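Local coordinates for TarM (Staphylococcus aureus subsp. aureus 21178, PDB 4X7R), which is a glycosyltransferase-family protein of the GT-B fold, held here with uridine-5'-diphosphate in its cleft, at residues L407-A412 with R417-F422; E411-K416 with E472-K477; D434-Y439 with G467-E472. The protein carries 1 engineered substitution. All coordinates share one frame; numbering follows the deposited sequence.

Contact 1. Residues L407-A412 with R417-F422; sequences LSMIEA and RPVVAF. With UDP (uridine-5'-diphosphate), chain E; 3YW ((2S)-2,3-dihydroxypropyl 2-acetamido-2-deoxy-alpha-D-glucopyranoside), chain F.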
loop_
_atom_site.group_PDB
_atom_site.type_symbol
_atom_site.label_atom_id
_atom_site.label_comp_id
_atom_site.label_asym_id
_atom_site.label_seq_id
_atom_site.Cartn_x
_atom_site.Cartn_y
_atom_site.Cartn_z
ATOM N N LEU A 407 -6.677 -9.381 7.304
ATOM C CA LEU A 407 -6.792 -8.558 8.496
ATOM C C LEU A 407 -8.184 -7.997 8.730
ATOM O O LEU A 407 -8.562 -7.886 9.883
ATOM C CB LEU A 407 -5.727 -7.450 8.539
ATOM C CG LEU A 407 -4.248 -7.908 8.647
ATOM C CD1 LEU A 407 -3.306 -6.721 8.402
ATOM C CD2 LEU A 407 -3.959 -8.527 10.022
ATOM N N SER A 408 -8.940 -7.640 7.673
ATOM C CA SER A 408 -10.298 -7.074 7.830
ATOM C C SER A 408 -11.236 -8.074 8.489
ATOM O O SER A 408 -11.980 -7.705 9.401
ATOM C CB SER A 408 -10.867 -6.620 6.490
ATOM O OG SER A 408 -10.562 -5.260 6.233
ATOM N N MET A 409 -11.158 -9.357 8.068
ATOM C CA MET A 409 -11.938 -10.450 8.668
ATOM C C MET A 409 -11.539 -10.602 10.151
ATOM O O MET A 409 -12.405 -10.637 11.020
ATOM C CB MET A 409 -11.698 -11.764 7.914
ATOM C CG MET A 409 -12.329 -11.789 6.526
ATOM S SD MET A 409 -12.111 -13.396 5.726
ATOM C CE MET A 409 -10.462 -13.185 5.008
ATOM N N ILE A 410 -10.216 -10.608 10.424
ATOM C CA ILE A 410 -9.668 -10.721 11.775
ATOM C C ILE A 410 -10.099 -9.520 12.622
ATOM O O ILE A 410 -10.524 -9.709 13.753
ATOM C CB ILE A 410 -8.129 -10.906 11.740
ATOM C CG1 ILE A 410 -7.757 -12.306 11.136
ATOM C CG2 ILE A 410 -7.520 -10.713 13.168
ATOM C CD1 ILE A 410 -6.164 -12.561 10.938
ATOM N N GLU A 411 -10.038 -8.294 12.047
ATOM C CA GLU A 411 -10.433 -7.042 12.720
ATOM C C GLU A 411 -11.909 -7.082 13.118
ATOM O O GLU A 411 -12.229 -6.744 14.249
ATOM C CB GLU A 411 -10.147 -5.821 11.841
ATOM C CG GLU A 411 -8.670 -5.471 11.742
ATOM C CD GLU A 411 -8.316 -4.492 10.642
ATOM O OE1 GLU A 411 -9.225 -3.771 10.167
ATOM O OE2 GLU A 411 -7.132 -4.465 10.230
ATOM N N ALA A 412 -12.784 -7.564 12.217
ATOM C CA ALA A 412 -14.223 -7.704 12.464
ATOM C C ALA A 412 -14.478 -8.652 13.626
ATOM O O ALA A 412 -15.303 -8.360 14.488
ATOM C CB ALA A 412 -14.921 -8.215 11.213
ATOM N N ARG A 417 -17.795 -8.983 15.518
ATOM C CA ARG A 417 -18.606 -8.951 14.296
ATOM C C ARG A 417 -18.297 -10.242 13.533
ATOM O O ARG A 417 -17.179 -10.415 13.051
ATOM C CB ARG A 417 -18.323 -7.678 13.437
ATOM C CG ARG A 417 -18.509 -6.330 14.177
ATOM C CD ARG A 417 -19.728 -6.325 15.084
ATOM N NE ARG A 417 -20.051 -5.026 15.675
ATOM C CZ ARG A 417 -20.315 -4.832 16.967
ATOM N NH1 ARG A 417 -20.210 -5.833 17.831
ATOM N NH2 ARG A 417 -20.662 -3.632 17.406
ATOM N N PRO A 418 -19.217 -11.220 13.528
ATOM C CA PRO A 418 -18.901 -12.499 12.858
ATOM C C PRO A 418 -18.740 -12.361 11.354
ATOM O O PRO A 418 -19.327 -11.470 10.738
ATOM C CB PRO A 418 -20.065 -13.419 13.250
ATOM C CG PRO A 418 -21.198 -12.498 13.589
ATOM C CD PRO A 418 -20.588 -11.217 14.096
ATOM N N VAL A 419 -17.898 -13.223 10.781
ATOM C CA VAL A 419 -17.600 -13.231 9.350
ATOM C C VAL A 419 -18.296 -14.391 8.635
ATOM O O VAL A 419 -18.331 -15.515 9.146
ATOM C CB VAL A 419 -16.067 -13.256 9.101
ATOM C CG1 VAL A 419 -15.743 -13.217 7.611
ATOM C CG2 VAL A 419 -15.374 -12.108 9.820
ATOM N N VAL A 420 -18.852 -14.089 7.449
ATOM C CA VAL A 420 -19.404 -15.022 6.467
ATOM C C VAL A 420 -18.412 -14.877 5.264
ATOM O O VAL A 420 -18.341 -13.830 4.620
ATOM C CB VAL A 420 -20.891 -14.756 6.122
ATOM C CG1 VAL A 420 -21.424 -15.828 5.173
ATOM C CG2 VAL A 420 -21.747 -14.726 7.394
ATOM N N ALA A 421 -17.550 -15.880 5.080
ATOM C CA ALA A 421 -16.485 -15.844 4.103
ATOM C C ALA A 421 -16.402 -17.068 3.216
ATOM O O ALA A 421 -16.678 -18.178 3.670
ATOM C CB ALA A 421 -15.157 -15.665 4.820
ATOM N N PHE A 422 -15.946 -16.872 1.958
ATOM C CA PHE A 422 -15.680 -17.996 1.072
ATOM C C PHE A 422 -14.438 -18.714 1.631
ATOM O O PHE A 422 -13.473 -18.035 1.997
ATOM C CB PHE A 422 -15.446 -17.532 -0.383
ATOM C CG PHE A 422 -16.679 -17.136 -1.173
ATOM C CD1 PHE A 422 -17.900 -17.765 -0.957
ATOM C CD2 PHE A 422 -16.606 -16.165 -2.165
ATOM C CE1 PHE A 422 -19.034 -17.418 -1.708
ATOM C CE2 PHE A 422 -17.740 -15.817 -2.918
ATOM C CZ PHE A 422 -18.946 -16.450 -2.689
HETATM N N1 UDP E . -8.652 -0.481 5.400
HETATM C C2 UDP E . -9.000 0.688 6.052
HETATM N N3 UDP E . -10.005 1.411 5.455
HETATM C C4 UDP E . -10.669 1.107 4.287
HETATM C C5 UDP E . -10.221 -0.097 3.635
HETATM C C6 UDP E . -9.250 -0.840 4.198
HETATM O O2 UDP E . -8.460 1.062 7.084
HETATM O O4 UDP E . -11.592 1.847 3.898
HETATM C "C1'" UDP E . -7.713 -1.385 6.112
HETATM C "C2'" UDP E . -8.398 -2.436 6.981
HETATM O "O2'" UDP E . -8.697 -1.916 8.266
HETATM C "C3'" UDP E . -7.323 -3.522 7.045
HETATM C "C4'" UDP E . -6.646 -3.417 5.681
HETATM O "O4'" UDP E . -6.952 -2.100 5.163
HETATM O "O3'" UDP E . -6.393 -3.431 8.125
HETATM C "C5'" UDP E . -7.057 -4.474 4.689
HETATM O "O5'" UDP E . -6.413 -5.700 5.101
HETATM P PA UDP E . -6.633 -7.141 4.431
HETATM O O1A UDP E . -5.577 -8.058 4.914
HETATM O O2A UDP E . -8.030 -7.652 4.818
HETATM O O3A UDP E . -6.547 -6.976 2.879
HETATM P PB UDP E . -5.460 -6.304 1.910
HETATM O O1B UDP E . -4.076 -6.540 2.456
HETATM O O2B UDP E . -5.711 -4.796 1.791
HETATM O O3B UDP E . -5.551 -6.960 0.546
HETATM O O3A 3YW F . 0.148 -7.033 -2.926
HETATM C C4A 3YW F . -1.009 -6.756 0.627
HETATM C C5A 3YW F . -1.090 -6.906 -0.872
HETATM O O5 3YW F . -1.196 -8.455 3.185
HETATM C C6A 3YW F . 0.274 -6.979 -1.514
HETATM C C5 3YW F . -2.069 -8.496 4.321
HETATM C C6 3YW F . -1.209 -8.231 5.534
HETATM C C4 3YW F . -2.790 -9.843 4.332
HETATM O O6 3YW F . -0.169 -9.189 5.667
HETATM C C3 3YW F . -3.707 -9.903 3.114
HETATM O O4 3YW F . -3.578 -9.968 5.510
HETATM O O3 3YW F . -4.399 -11.149 3.038
HETATM O O7 3YW F . -3.520 -11.194 -0.410
HETATM C C7 3YW F . -4.136 -10.144 -0.259
HETATM C C8 3YW F . -5.235 -9.727 -1.189
HETATM N N2 3YW F . -3.875 -9.309 0.748
HETATM C C2 3YW F . -2.943 -9.621 1.820
HETATM C C1 3YW F . -1.839 -8.552 1.918
HETATM O O1 3YW F . -2.123 -7.317 1.325
HETATM O O2 3YW F . -1.818 -5.801 -1.407
#
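V419 sets CG1 anti to its backbone N (chi1 -178°) and CG2 beside that N, so both methyls of the strand residue meet M409 on helix 407-414. M409 runs extended to SD and bends only at chi3 (-85°), crossing V419 at about a right angle: its CG lies 3.9 Å from V419 CG1, and its SD reaches on along the strand to A421 CB, also at 3.9 Å. V419 CG2 sits against the backbone O of M409 and, more loosely, A412 CB. Where the helix ends, R417 N donates to A412 O (2.8 Å). R417 CB faces A412, but the chain, bent at chi2, carries the guanidinium off to the carbonyl oxygens of L390, E391 and H314. Helix and strand segments run nearly antiparallel, 9.5 Å between axes; they are the helix and second strand of the beta-alpha-beta unit formed by strand 395-398, helix 407-414 and strand 419-422. The N-terminal turn of the helix meets the alpha phosphate of UDP: L407 N binds O1A at 2.9 Å and S408 N binds O2A at 3.0 Å. One turn on, the E411 carboxylate spans the ribose, OE1 taking O2' (2.7 Å) and OE2 taking O3' in a very short bond. L407 CG and CD1 also border 3YW. The chemistry is thus divided: apolar contacts seat the helix on the sheet, while amides at its N-terminal end, where the helix dipole would probably favour an anion, hold the phosphate and a carboxylate fixes the ribose.

Contact 2. Residues E411-K416 with E472-K477; sequences EAMISK and ENIIEK. With UDP (uridine-5'-diphosphate), chain E.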
loop_
_atom_site.group_PDB
_atom_site.type_symbol
_atom_site.label_atom_id
_atom_site.label_comp_id
_atom_site.label_asym_id
_atom_site.label_seq_id
_atom_site.Cartn_x
_atom_site.Cartn_y
_atom_site.Cartn_z
ATOM N N GLU A 411 -10.038 -8.294 12.047
ATOM C CA GLU A 411 -10.433 -7.042 12.720
ATOM C C GLU A 411 -11.909 -7.082 13.118
ATOM O O GLU A 411 -12.229 -6.744 14.249
ATOM C CB GLU A 411 -10.147 -5.821 11.841
ATOM C CG GLU A 411 -8.670 -5.471 11.742
ATOM C CD GLU A 411 -8.316 -4.492 10.642
ATOM O OE1 GLU A 411 -9.225 -3.771 10.167
ATOM O OE2 GLU A 411 -7.132 -4.465 10.230
ATOM N N ALA A 412 -12.784 -7.564 12.217
ATOM C CA ALA A 412 -14.223 -7.704 12.464
ATOM C C ALA A 412 -14.478 -8.652 13.626
ATOM O O ALA A 412 -15.303 -8.360 14.488
ATOM C CB ALA A 412 -14.921 -8.215 11.213
ATOM N N MET A 413 -13.738 -9.764 13.673
ATOM C CA MET A 413 -13.849 -10.763 14.738
ATOM C C MET A 413 -13.418 -10.183 16.082
ATOM O O MET A 413 -14.071 -10.454 17.100
ATOM C CB MET A 413 -13.076 -12.026 14.373
ATOM C CG MET A 413 -13.773 -12.818 13.279
ATOM S SD MET A 413 -12.853 -14.243 12.690
ATOM C CE MET A 413 -12.989 -15.320 14.089
ATOM N N ILE A 414 -12.370 -9.336 16.079
ATOM C CA ILE A 414 -11.912 -8.626 17.294
ATOM C C ILE A 414 -13.048 -7.701 17.819
ATOM O O ILE A 414 -13.295 -7.663 19.022
ATOM C CB ILE A 414 -10.572 -7.881 17.074
ATOM C CG1 ILE A 414 -9.452 -8.878 16.750
ATOM C CG2 ILE A 414 -10.182 -7.005 18.286
ATOM C CD1 ILE A 414 -8.341 -8.288 15.994
ATOM N N SER A 415 -13.796 -7.046 16.905
ATOM C CA SER A 415 -14.924 -6.190 17.285
ATOM C C SER A 415 -16.221 -6.979 17.488
ATOM O O SER A 415 -17.296 -6.386 17.467
ATOM C CB SER A 415 -15.106 -5.062 16.277
ATOM O OG SER A 415 -14.089 -4.095 16.472
ATOM N N LYS A 416 -16.121 -8.318 17.697
ATOM C CA LYS A 416 -17.262 -9.236 17.911
ATOM C C LYS A 416 -18.284 -9.219 16.752
ATOM O O LYS A 416 -19.487 -9.402 16.973
ATOM C CB LYS A 416 -17.950 -8.989 19.270
ATOM C CG LYS A 416 -17.086 -9.224 20.498
ATOM C CD LYS A 416 -17.904 -8.960 21.752
ATOM C CE LYS A 416 -17.136 -9.244 23.016
ATOM N NZ LYS A 416 -17.873 -8.796 24.234
ATOM N N GLU A 472 -12.752 -14.139 21.217
ATOM C CA GLU A 472 -12.149 -15.151 22.071
ATOM C C GLU A 472 -11.158 -16.016 21.279
ATOM O O GLU A 472 -10.063 -16.284 21.774
ATOM C CB GLU A 472 -13.256 -16.047 22.612
ATOM C CG GLU A 472 -13.303 -16.162 24.115
ATOM C CD GLU A 472 -14.545 -16.876 24.617
ATOM O OE1 GLU A 472 -14.742 -18.068 24.276
ATOM O OE2 GLU A 472 -15.327 -16.235 25.354
ATOM N N ASN A 473 -11.543 -16.448 20.047
ATOM C CA ASN A 473 -10.702 -17.273 19.176
ATOM C C ASN A 473 -9.481 -16.519 18.693
ATOM O O ASN A 473 -8.410 -17.109 18.616
ATOM C CB ASN A 473 -11.490 -17.833 17.981
ATOM C CG ASN A 473 -10.803 -19.026 17.335
ATOM O OD1 ASN A 473 -10.332 -19.952 18.002
ATOM N ND2 ASN A 473 -10.729 -19.047 16.028
ATOM N N ILE A 474 -9.623 -15.210 18.394
ATOM C CA ILE A 474 -8.488 -14.382 17.937
ATOM C C ILE A 474 -7.489 -14.177 19.071
ATOM O O ILE A 474 -6.282 -14.356 18.876
ATOM C CB ILE A 474 -8.917 -13.038 17.247
ATOM C CG1 ILE A 474 -9.870 -13.272 16.032
ATOM C CG2 ILE A 474 -7.704 -12.175 16.859
ATOM C CD1 ILE A 474 -9.412 -14.293 14.948
ATOM N N ILE A 475 -7.998 -13.813 20.264
ATOM C CA ILE A 475 -7.181 -13.585 21.464
ATOM C C ILE A 475 -6.360 -14.850 21.741
ATOM O O ILE A 475 -5.147 -14.773 21.860
ATOM C CB ILE A 475 -8.074 -13.154 22.668
ATOM C CG1 ILE A 475 -8.534 -11.692 22.492
ATOM C CG2 ILE A 475 -7.360 -13.355 24.014
ATOM C CD1 ILE A 475 -9.658 -11.246 23.449
ATOM N N GLU A 476 -7.014 -16.005 21.739
ATOM C CA GLU A 476 -6.345 -17.257 22.015
ATOM C C GLU A 476 -5.272 -17.683 21.010
ATOM O O GLU A 476 -4.195 -18.118 21.420
ATOM C CB GLU A 476 -7.373 -18.353 22.191
ATOM C CG GLU A 476 -6.760 -19.611 22.730
ATOM C CD GLU A 476 -7.728 -20.776 22.767
ATOM O OE1 GLU A 476 -8.941 -20.541 22.981
ATOM O OE2 GLU A 476 -7.264 -21.927 22.585
ATOM N N LYS A 477 -5.549 -17.551 19.716
ATOM C CA LYS A 477 -4.643 -18.066 18.712
ATOM C C LYS A 477 -3.634 -17.107 18.109
ATOM O O LYS A 477 -2.717 -17.572 17.422
ATOM C CB LYS A 477 -5.441 -18.834 17.642
ATOM C CG LYS A 477 -6.230 -20.020 18.236
ATOM C CD LYS A 477 -7.031 -20.751 17.162
ATOM C CE LYS A 477 -7.544 -22.107 17.598
ATOM N NZ LYS A 477 -8.529 -22.001 18.704
HETATM N N1 UDP E . -8.652 -0.481 5.400
HETATM C C2 UDP E . -9.000 0.688 6.052
HETATM N N3 UDP E . -10.005 1.411 5.455
HETATM C C4 UDP E . -10.669 1.107 4.287
HETATM C C5 UDP E . -10.221 -0.097 3.635
HETATM C C6 UDP E . -9.250 -0.840 4.198
HETATM O O2 UDP E . -8.460 1.062 7.084
HETATM O O4 UDP E . -11.592 1.847 3.898
HETATM C "C1'" UDP E . -7.713 -1.385 6.112
HETATM C "C2'" UDP E . -8.398 -2.436 6.981
HETATM O "O2'" UDP E . -8.697 -1.916 8.266
HETATM C "C3'" UDP E . -7.323 -3.522 7.045
HETATM C "C4'" UDP E . -6.646 -3.417 5.681
HETATM O "O4'" UDP E . -6.952 -2.100 5.163
HETATM O "O3'" UDP E . -6.393 -3.431 8.125
HETATM C "C5'" UDP E . -7.057 -4.474 4.689
HETATM O "O5'" UDP E . -6.413 -5.700 5.101
HETATM P PA UDP E . -6.633 -7.141 4.431
HETATM O O1A UDP E . -5.577 -8.058 4.914
HETATM O O2A UDP E . -8.030 -7.652 4.818
HETATM O O3A UDP E . -6.547 -6.976 2.879
HETATM P PB UDP E . -5.460 -6.304 1.910
HETATM O O1B UDP E . -4.076 -6.540 2.456
HETATM O O2B UDP E . -5.711 -4.796 1.791
HETATM O O3B UDP E . -5.551 -6.960 0.546
#
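N473 OD1, on helix 460-477, accepts a bond from K477 NZ one turn later (2.8 Å), the ammonium lying in the carbonyl plane; N473 ND2 makes a weak bond to F431 O. Across the contact the grip is apolar, and I474 carries it by entering between M413 and I414 of helix 407-414. Its two branches divide the work. CG2 packs on I414 CG1 at 3.7 Å and more loosely on I414 CD1; CG1 lies against M413 CB at 3.8 Å, and CD1, turned by chi2 of -52°, meets the methyl end of M413 at CE (3.8 Å). M413 bends at chi3 (71°), which brings CE to that branch. Both M413 and I414 cross I474 at about a right angle, and F431 touches M413 and I474 as well. Beyond I414 the helix stops: K416, with positive phi, is the C' residue of a Schellman motif, its N bonded to M413 O (3.0 Å). R471 NE bonds to I414 O, tying this end to helix 460-477. The arrangement is helix-to-helix packing in the C-terminal Rossmann-like domain of a GT-B fold, against a helix whose E411 binds UDP.

Contact 3. Residues D434-Y439 with G467-E472; sequences DNKNGY and GSKARE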
loop_
_atom_site.group_PDB
_atom_site.type_symbol
_atom_site.label_atom_id
_atom_site.label_comp_id
_atom_site.label_asym_id
_atom_site.label_seq_id
_atom_site.Cartn_x
_atom_site.Cartn_y
_atom_site.Cartn_z
ATOM N N ASP A 434 -16.571 -22.752 11.671
ATOM C CA ASP A 434 -17.875 -22.852 11.027
ATOM C C ASP A 434 -18.965 -23.225 11.993
ATOM O O ASP A 434 -18.812 -24.189 12.737
ATOM C CB ASP A 434 -17.863 -23.836 9.840
ATOM C CG ASP A 434 -19.181 -23.846 9.092
ATOM O OD1 ASP A 434 -19.454 -22.875 8.364
ATOM O OD2 ASP A 434 -19.965 -24.793 9.285
ATOM N N ASN A 435 -20.047 -22.418 12.000
ATOM C CA ASN A 435 -21.235 -22.569 12.837
ATOM C C ASN A 435 -20.934 -22.400 14.347
ATOM O O ASN A 435 -21.764 -22.749 15.185
ATOM C CB ASN A 435 -21.956 -23.886 12.496
ATOM C CG ASN A 435 -23.404 -23.953 12.873
ATOM O OD1 ASN A 435 -24.146 -22.962 12.819
ATOM N ND2 ASN A 435 -23.832 -25.146 13.245
ATOM N N LYS A 436 -19.772 -21.806 14.691
ATOM C CA LYS A 436 -19.386 -21.553 16.083
ATOM C C LYS A 436 -19.033 -20.072 16.290
ATOM O O LYS A 436 -19.513 -19.465 17.240
ATOM C CB LYS A 436 -18.252 -22.493 16.535
ATOM C CG LYS A 436 -17.780 -22.240 17.965
ATOM C CD LYS A 436 -16.749 -23.250 18.431
ATOM C CE LYS A 436 -16.214 -22.913 19.802
ATOM N NZ LYS A 436 -15.166 -23.879 20.223
ATOM N N ASN A 437 -18.238 -19.477 15.381
ATOM C CA ASN A 437 -17.874 -18.063 15.494
ATOM C C ASN A 437 -18.104 -17.288 14.181
ATOM O O ASN A 437 -17.761 -16.111 14.069
ATOM C CB ASN A 437 -16.442 -17.937 16.022
ATOM C CG ASN A 437 -15.354 -18.356 15.068
ATOM O OD1 ASN A 437 -15.519 -18.342 13.849
ATOM N ND2 ASN A 437 -14.170 -18.615 15.602
ATOM N N GLY A 438 -18.703 -17.978 13.214
ATOM C CA GLY A 438 -19.007 -17.476 11.878
ATOM C C GLY A 438 -19.281 -18.621 10.918
ATOM O O GLY A 438 -19.490 -19.766 11.345
ATOM N N TYR A 439 -19.268 -18.317 9.607
ATOM C CA TYR A 439 -19.515 -19.325 8.579
ATOM C C TYR A 439 -18.465 -19.322 7.486
ATOM O O TYR A 439 -18.072 -18.249 6.996
ATOM C CB TYR A 439 -20.915 -19.162 7.956
ATOM C CG TYR A 439 -22.073 -19.444 8.892
ATOM C CD1 TYR A 439 -22.302 -20.725 9.390
ATOM C CD2 TYR A 439 -22.995 -18.448 9.209
ATOM C CE1 TYR A 439 -23.384 -20.994 10.233
ATOM C CE2 TYR A 439 -24.099 -18.714 10.025
ATOM C CZ TYR A 439 -24.278 -19.982 10.549
ATOM O OH TYR A 439 -25.351 -20.225 11.375
ATOM N N GLY A 467 -20.062 -13.654 17.421
ATOM C CA GLY A 467 -19.139 -12.539 17.606
ATOM C C GLY A 467 -18.286 -12.659 18.851
ATOM O O GLY A 467 -17.071 -12.450 18.798
ATOM N N SER A 468 -18.923 -13.035 19.976
ATOM C CA SER A 468 -18.268 -13.230 21.277
ATOM C C SER A 468 -17.197 -14.340 21.184
ATOM O O SER A 468 -16.069 -14.129 21.618
ATOM C CB SER A 468 -19.309 -13.546 22.358
ATOM O OG SER A 468 -19.748 -12.388 23.060
ATOM N N LYS A 469 -17.545 -15.495 20.573
ATOM C CA LYS A 469 -16.632 -16.620 20.358
ATOM C C LYS A 469 -15.503 -16.216 19.381
ATOM O O LYS A 469 -14.366 -16.659 19.547
ATOM C CB LYS A 469 -17.400 -17.836 19.811
ATOM C CG LYS A 469 -18.233 -18.589 20.846
ATOM C CD LYS A 469 -17.422 -19.720 21.484
ATOM C CE LYS A 469 -17.862 -20.031 22.896
ATOM N NZ LYS A 469 -16.820 -20.785 23.648
ATOM N N ALA A 470 -15.823 -15.351 18.378
ATOM C CA ALA A 470 -14.871 -14.853 17.373
ATOM C C ALA A 470 -13.703 -14.098 17.991
ATOM O O ALA A 470 -12.555 -14.425 17.681
ATOM C CB ALA A 470 -15.580 -14.000 16.328
ATOM N N ARG A 471 -13.987 -13.131 18.899
ATOM C CA ARG A 471 -12.958 -12.319 19.596
ATOM C C ARG A 471 -12.094 -13.233 20.476
ATOM O O ARG A 471 -10.868 -13.147 20.434
ATOM C CB ARG A 471 -13.603 -11.163 20.396
ATOM C CG ARG A 471 -12.829 -10.729 21.642
ATOM C CD ARG A 471 -13.442 -9.543 22.365
ATOM N NE ARG A 471 -12.999 -8.321 21.716
ATOM C CZ ARG A 471 -12.031 -7.534 22.164
ATOM N NH1 ARG A 471 -11.465 -7.766 23.343
ATOM N NH2 ARG A 471 -11.649 -6.483 21.456
ATOM N N GLU A 472 -12.752 -14.139 21.217
ATOM C CA GLU A 472 -12.149 -15.151 22.071
ATOM C C GLU A 472 -11.158 -16.016 21.279
ATOM O O GLU A 472 -10.063 -16.284 21.774
ATOM C CB GLU A 472 -13.256 -16.047 22.612
ATOM C CG GLU A 472 -13.303 -16.162 24.115
ATOM C CD GLU A 472 -14.545 -16.876 24.617
ATOM O OE1 GLU A 472 -14.742 -18.068 24.276
ATOM O OE2 GLU A 472 -15.327 -16.235 25.354
#
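N437 CB presses on the backbone of helix 460-477, 3.6 Å from A470 N, and also touches the CB atoms of A470 and K469. Its neighbour K436 adds a backbone contact, the carbonyl O lying 3.7 Å from K469 CB. Farther out, the two lysines pass each other at a slant through their aliphatic parts, K436 CE standing 3.8 Å from K469 CD. K436 is stretched throughout, whereas K469 bends at chi2 (-91°). The ammonium groups are not in contact: K469 NZ forms a weak salt bridge with E472 OE1 at 3.5 Å, and K436 NZ has a long, weak ion pair with E433. No hydrogen bond joins the two segments, so the contact rests on packing alone. What holds N437 in place is its amide. With CG lodged between the backbone N and the carbonyl carbon (chi1 70°), the amide is directed to E433 N, which binds OD1, and to F431 O, which accepts from ND2. This buried polar group is therefore bonded at both ends, by the last residue of helix 428-431 and by the loop that follows. Within the loop N435 N bonds to G438 O (2.8 Å), while D434 OD1 takes L440 N. Y439 OH adds a weak bond to N435 OD1. Around this, M413 of helix 407-414 touches both N437 and A470, F466 meets the Y439 ring edge-to-face, and helix 446-457 also packs on Y439. The loop leads into strand 438-441, an outermost strand of the six-stranded parallel sheet, whose Y439 bonds through its backbone to V419 and A421 of strand 419-422.

Overall arrangement
Along the chain, helix 407-414 comes first and opens contacts 1 and 2 together. Contact 1 closes soonest, after four intervening residues that finish the helix and cap its C-terminal end, by bringing strand 419-422 back along the helix. The chain then passes helix 428-431 and reaches 434-439, where contact 3 opens; it closes at 467-472 after strand 438-441 and helix 446-457. Contact 2 closes last, at 472-477, so contact 3 nests within its loop, and helix 460-477 serves both, sharing E472. Strands 419-422 and 438-441 are neighbours in the parallel sheet. The three thus bind the sheet edge and helices 407-414 and 460-477 together, contacts 1 and 2 next to UDP, contact 3 at the sheet edge.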